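DTDP-4-dehydrorhamnose 3,5-epimerase (Elizabethkingia anophelis NUHP1, PDB 6C46) probably catalyses the epimerization of dTDP-4-dehydro-6-deoxy-glucose at C3' and C5' to dTDP-4-dehydro-rhamnose, a step of dTDP-L-rhamnose biosynthesis. Local coordinates at residues C84-W90 / V131-V137. Sequence-based numbering, arbitrary orientation. Where two conformers were deposited one is given.
Sequences CLEGRVW and VLSETAV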
loop_
_atom_site.group_PDB
_atom_site.type_symbol
_atom_site.label_atom_id
_atom_site.label_comp_id
_atom_site.label_asym_id
_atom_site.label_seq_id
_atom_site.Cartn_x
_atom_site.Cartn_y
_atom_site.Cartn_z
ATOM N N CYS A 84 -2.698 8.859 -3.308
ATOM C CA CYS A 84 -3.822 9.337 -2.523
ATOM C C CYS A 84 -4.908 8.275 -2.577
ATOM O O CYS A 84 -5.361 7.912 -3.666
ATOM C CB CYS A 84 -4.309 10.683 -3.064
ATOM S SG CYS A 84 -5.750 11.283 -2.239
ATOM N N LEU A 85 -5.266 7.726 -1.414
ATOM C CA LEU A 85 -6.259 6.663 -1.332
ATOM C C LEU A 85 -7.686 7.173 -1.207
ATOM O O LEU A 85 -8.628 6.401 -1.429
ATOM C CB LEU A 85 -5.973 5.757 -0.124
ATOM C CG LEU A 85 -4.543 5.211 -0.079
ATOM C CD1 LEU A 85 -4.377 4.260 1.119
ATOM C CD2 LEU A 85 -4.205 4.516 -1.377
ATOM N N GLU A 86 -7.881 8.412 -0.776
ATOM C CA GLU A 86 -9.217 8.997 -0.687
ATOM C C GLU A 86 -9.060 10.503 -0.864
ATOM O O GLU A 86 -8.143 11.085 -0.287
ATOM C CB GLU A 86 -9.890 8.674 0.663
ATOM C CG GLU A 86 -11.331 9.182 0.794
ATOM C CD GLU A 86 -11.900 9.070 2.214
ATOM O OE1 GLU A 86 -11.200 8.560 3.124
ATOM O OE2 GLU A 86 -13.056 9.506 2.420
ATOM N N GLY A 87 -9.928 11.119 -1.653
ATOM C CA GLY A 87 -9.845 12.558 -1.844
ATOM C C GLY A 87 -8.825 12.947 -2.905
ATOM O O GLY A 87 -8.543 12.199 -3.848
ATOM N N ARG A 88 -8.269 14.146 -2.745
ATOM C CA ARG A 88 -7.353 14.714 -3.724
ATOM C C ARG A 88 -6.278 15.505 -2.998
ATOM O O ARG A 88 -6.589 16.278 -2.083
ATOM C CB ARG A 88 -8.083 15.671 -4.699
ATOM C CG ARG A 88 -9.260 15.104 -5.473
ATOM C CD ARG A 88 -10.133 16.276 -6.035
ATOM N NE ARG A 88 -9.326 17.199 -6.834
ATOM C CZ ARG A 88 -9.404 18.527 -6.802
ATOM N NH1 ARG A 88 -10.265 19.149 -5.993
ATOM N NH2 ARG A 88 -8.615 19.235 -7.602
ATOM N N VAL A 89 -5.023 15.353 -3.428
ATOM C CA VAL A 89 -3.932 16.184 -2.921
ATOM C C VAL A 89 -3.114 16.726 -4.089
ATOM O O VAL A 89 -3.129 16.186 -5.200
ATOM C CB VAL A 89 -2.989 15.444 -1.953
ATOM C CG1 VAL A 89 -3.763 14.850 -0.753
ATOM C CG2 VAL A 89 -2.172 14.364 -2.715
ATOM N N TRP A 90 -2.415 17.824 -3.820
ATOM C CA TRP A 90 -1.396 18.355 -4.721
ATOM C C TRP A 90 -0.052 18.065 -4.076
ATOM O O TRP A 90 0.209 18.503 -2.953
ATOM C CB TRP A 90 -1.579 19.855 -4.966
ATOM C CG TRP A 90 -0.623 20.416 -5.996
ATOM C CD1 TRP A 90 0.545 21.089 -5.764
ATOM C CD2 TRP A 90 -0.772 20.342 -7.416
ATOM N NE1 TRP A 90 1.134 21.435 -6.960
ATOM C CE2 TRP A 90 0.345 20.990 -7.989
ATOM C CE3 TRP A 90 -1.742 19.788 -8.260
ATOM C CZ2 TRP A 90 0.518 21.105 -9.371
ATOM C CZ3 TRP A 90 -1.570 19.907 -9.637
ATOM C CH2 TRP A 90 -0.445 20.561 -10.174
ATOM N N VAL A 131 -3.671 19.287 0.981
ATOM C CA VAL A 131 -4.944 18.597 0.790
ATOM C C VAL A 131 -5.869 19.517 0.012
ATOM O O VAL A 131 -6.130 20.645 0.436
ATOM C CB VAL A 131 -5.568 18.194 2.135
ATOM C CG1 VAL A 131 -6.956 17.639 1.907
ATOM C CG2 VAL A 131 -4.662 17.157 2.859
ATOM N N LEU A 132 -6.373 19.037 -1.119
ATOM C CA LEU A 132 -7.272 19.836 -1.951
ATOM C C LEU A 132 -8.740 19.584 -1.662
ATOM O O LEU A 132 -9.577 20.461 -1.924
ATOM C CB LEU A 132 -7.015 19.528 -3.426
ATOM C CG LEU A 132 -5.581 19.718 -3.886
ATOM C CD1 LEU A 132 -5.460 19.229 -5.320
ATOM C CD2 LEU A 132 -5.209 21.196 -3.772
ATOM N N SER A 133 -9.083 18.384 -1.192
ATOM C CA SER A 133 -10.470 18.015 -0.938
ATOM C C SER A 133 -10.852 18.257 0.522
ATOM O O SER A 133 -10.039 18.687 1.339
ATOM C CB SER A 133 -10.685 16.565 -1.342
ATOM O OG SER A 133 -9.604 15.794 -0.851
ATOM N N GLU A 134 -12.109 17.963 0.869
ATOM C CA GLU A 134 -12.552 18.191 2.242
ATOM C C GLU A 134 -11.650 17.458 3.233
ATOM O O GLU A 134 -11.221 18.028 4.242
ATOM C CB GLU A 134 -14.014 17.756 2.394
ATOM C CG GLU A 134 -14.676 18.202 3.678
ATOM C CD GLU A 134 -16.189 17.917 3.703
ATOM O OE1 GLU A 134 -16.739 17.478 2.665
ATOM O OE2 GLU A 134 -16.823 18.142 4.763
ATOM N N THR A 135 -11.333 16.198 2.947
ATOM C CA THR A 135 -10.300 15.439 3.645
ATOM C C THR A 135 -9.634 14.535 2.621
ATOM O O THR A 135 -10.182 14.285 1.546
ATOM C CB THR A 135 -10.844 14.557 4.789
ATOM O OG1 THR A 135 -11.650 13.510 4.231
ATOM C CG2 THR A 135 -11.694 15.350 5.764
ATOM N N ALA A 136 -8.443 14.041 2.959
ATOM C CA ALA A 136 -7.750 13.132 2.059
ATOM C C ALA A 136 -6.935 12.136 2.866
ATOM O O ALA A 136 -6.388 12.473 3.920
ATOM C CB ALA A 136 -6.819 13.866 1.093
ATOM N N VAL A 137 -6.846 10.908 2.353
ATOM C CA VAL A 137 -5.968 9.890 2.919
ATOM C C VAL A 137 -4.774 9.752 1.982
ATOM O O VAL A 137 -4.932 9.573 0.763
ATOM C CB VAL A 137 -6.695 8.551 3.152
ATOM C CG1 VAL A 137 -5.723 7.480 3.644
ATOM C CG2 VAL A 137 -7.760 8.731 4.234
HETATM O O HOH W 1 -12.413 12.416 0.651
#
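A classic beta bulge, with Leu85 and Glu86 both facing Val137, opens this contact at one end of the cupin beta sandwich, where both segments pass from one sheet to the other. Leu85 N donates to Val137 O (2.9 Å), and Val137 N returns a bond to Glu86 O. Glu86 O also receives a CA-H...O contact from Ala136 CA at 3.1 Å. Beside these bonds Glu86 CB lies against Val137 CB.

Beyond Gly87 the partner becomes 131-133, with Val89 and Val131 an antiparallel non-hydrogen-bonded pair. Gly87 has a positive phi of 83°, a backbone shape suited to glycine, and its CA lies 3.4 Å from Ser133 OG. The hydroxyl of Ser133 links Arg88 N to Thr135 O. OG accepts from Arg88 N at 2.8 Å and donates to Thr135 O at 2.9 Å, reaching that oxygen from above the carbonyl plane. Its chi1 of 45° sets OG between its own backbone N and carbonyl carbon, within range of both partners. Arg88 O accepts from Leu132 N at 2.9 Å and, weakly, from Ser133 N.

Leu132 lies along the backbone from Arg88 to Trp90, with CD1 3.6 Å from Val89 C. Its side chain crosses that of Arg88 at about a right angle, and its CB sits over one guanidinium face, toward the rim. Val89 CG1 packs on Ala136 CB at 3.7 Å on the buried side.

Arg88 NH2 forms a salt bridge with Glu110 of strand 106-112, whose Leu111 touches Val89. Leu85 and Val137 rest on Ile58 of strand 55-62, and Val137 also packs on Tyr33 of the second subunit. The contact lies where 80-86 and 135-142, neighbours in one sheet, meet 88-95 and 125-131, neighbours in the other.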